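Local coordinates for Abbfa_003403 (PDB 4ZXH), which probably assembles a peptide product as a four-domain nonribosomal peptide synthetase, joining condensation, adenylation, peptidyl carrier and thioesterase domains in one chain, at residues K909-V914 and A940-D945. Sequence-based numbering, arbitrary orientation.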
# COMPACT_ATOMS: atom_id res chain seq x y z
N LYS A 909 -2.36 13.78 6.63
CA LYS A 909 -1.32 13.24 5.77
C LYS A 909 -0.28 12.48 6.58
O LYS A 909 -0.06 12.76 7.76
CB LYS A 909 -0.64 14.36 4.98
CG LYS A 909 -1.43 14.96 3.83
CD LYS A 909 -0.61 16.12 3.24
CE LYS A 909 -1.24 16.79 2.01
NZ LYS A 909 -1.28 15.90 0.81
N LEU A 910 0.37 11.52 5.92
CA LEU A 910 1.43 10.71 6.50
C LEU A 910 2.80 11.34 6.35
O LEU A 910 3.12 11.86 5.28
CB LEU A 910 1.45 9.34 5.82
CG LEU A 910 0.26 8.48 6.16
CD1 LEU A 910 0.27 7.25 5.27
CD2 LEU A 910 0.37 8.10 7.59
N VAL A 911 3.61 11.27 7.41
CA VAL A 911 5.00 11.75 7.45
C VAL A 911 5.95 10.63 7.82
O VAL A 911 5.72 9.90 8.78
CB VAL A 911 5.21 12.85 8.51
CG1 VAL A 911 6.55 13.56 8.32
CG2 VAL A 911 4.08 13.83 8.46
N ALA A 912 7.05 10.51 7.08
CA ALA A 912 8.03 9.50 7.44
C ALA A 912 9.33 10.13 7.88
O ALA A 912 9.96 10.87 7.12
CB ALA A 912 8.29 8.56 6.26
N TYR A 913 9.73 9.86 9.12
CA TYR A 913 11.05 10.27 9.62
C TYR A 913 12.04 9.10 9.50
O TYR A 913 11.69 7.95 9.83
CB TYR A 913 10.96 10.75 11.08
CG TYR A 913 9.93 11.82 11.33
CD1 TYR A 913 10.28 13.18 11.34
CD2 TYR A 913 8.61 11.49 11.56
CE1 TYR A 913 9.34 14.18 11.57
CE2 TYR A 913 7.65 12.47 11.78
CZ TYR A 913 8.02 13.81 11.79
OH TYR A 913 7.06 14.78 12.01
N VAL A 914 13.25 9.36 9.00
CA VAL A 914 14.22 8.27 8.83
C VAL A 914 15.63 8.66 9.29
O VAL A 914 16.01 9.83 9.23
CB VAL A 914 14.28 7.79 7.37
CG1 VAL A 914 12.96 7.13 6.96
CG2 VAL A 914 14.60 8.95 6.46
N ALA A 940 5.42 13.01 2.95
CA ALA A 940 6.63 13.75 3.33
C ALA A 940 7.69 12.86 3.99
O ALA A 940 7.38 11.93 4.73
CB ALA A 940 6.27 14.90 4.25
N PHE A 941 8.95 13.16 3.69
CA PHE A 941 10.10 12.40 4.19
C PHE A 941 11.07 13.38 4.81
O PHE A 941 11.44 14.36 4.19
CB PHE A 941 10.77 11.61 3.07
CG PHE A 941 9.90 10.53 2.49
CD1 PHE A 941 10.06 9.20 2.87
CD2 PHE A 941 8.90 10.84 1.56
CE1 PHE A 941 9.25 8.20 2.34
CE2 PHE A 941 8.08 9.84 1.02
CZ PHE A 941 8.25 8.52 1.41
N ILE A 942 11.47 13.11 6.04
CA ILE A 942 12.38 13.98 6.76
C ILE A 942 13.53 13.13 7.30
O ILE A 942 13.30 12.11 7.96
CB ILE A 942 11.65 14.69 7.92
CG1 ILE A 942 10.51 15.55 7.38
CG2 ILE A 942 12.60 15.56 8.73
CD1 ILE A 942 9.64 16.09 8.48
N ARG A 943 14.77 13.54 7.02
CA ARG A 943 15.91 12.85 7.62
C ARG A 943 16.26 13.46 8.97
O ARG A 943 16.24 14.67 9.14
CB ARG A 943 17.12 12.89 6.70
CG ARG A 943 18.25 11.94 7.09
CD ARG A 943 19.32 11.99 6.02
NE ARG A 943 20.52 11.20 6.29
CZ ARG A 943 21.53 11.11 5.42
NH1 ARG A 943 21.47 11.75 4.26
NH2 ARG A 943 22.60 10.38 5.71
N LEU A 944 16.54 12.61 9.94
CA LEU A 944 16.98 13.05 11.25
C LEU A 944 18.27 12.31 11.58
O LEU A 944 18.50 11.21 11.09
CB LEU A 944 15.91 12.77 12.32
CG LEU A 944 14.57 13.49 12.19
CD1 LEU A 944 13.57 13.04 13.26
CD2 LEU A 944 14.74 14.99 12.23
N ASP A 945 19.11 12.92 12.39
CA ASP A 945 20.33 12.28 12.85
C ASP A 945 20.03 11.27 13.96
O ASP A 945 20.50 10.14 13.94
CB ASP A 945 21.30 13.35 13.34
CG ASP A 945 22.61 12.78 13.82
OD1 ASP A 945 23.10 11.85 13.13
OD2 ASP A 945 23.13 13.27 14.87
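Two rings lie on opposite faces of this parallel strand pair. On one face the Tyr913 side chain, with CG anti to the carbonyl carbon (chi1 -53°), lies alongside Ile942 and Leu944, which point the same way. Its CE1 meets Ile942 CD1 at 3.6 Å, and its CD1 meets Leu944 CD1 at 3.8 Å, both methyls approaching obliquely. Phe960 packs edge-to-face with this ring, and Tyr913 OH is hydrogen-bonded to Pro961 O, which anchors the far end of the side chain. Val911 crosses Ile942 obliquely on the same side, CG1 to CD1. On the other face Phe941 slants past Ala912, CD1 lying 3.9 Å from CB, and otherwise packs against helix 921-931.

Four good parallel-sheet bonds join the backbones, each strand giving and accepting in turn. Ala912 bonds through both its N and its O, giving its N-H to Ala940 O (2.8 Å, 171°) and taking that of Ile942 N at 2.9 Å; Ile942 O accepts the N-H of Val914, and Val914 O that of Leu944. At the start, Ala940 N reaches Leu910 O only weakly. Helix 921-931 links these two adjacent parallel strands, 907-916 and 940-943, as a beta-alpha-beta crossover in the small C-terminal subdomain of an ANL-type adenylation domain.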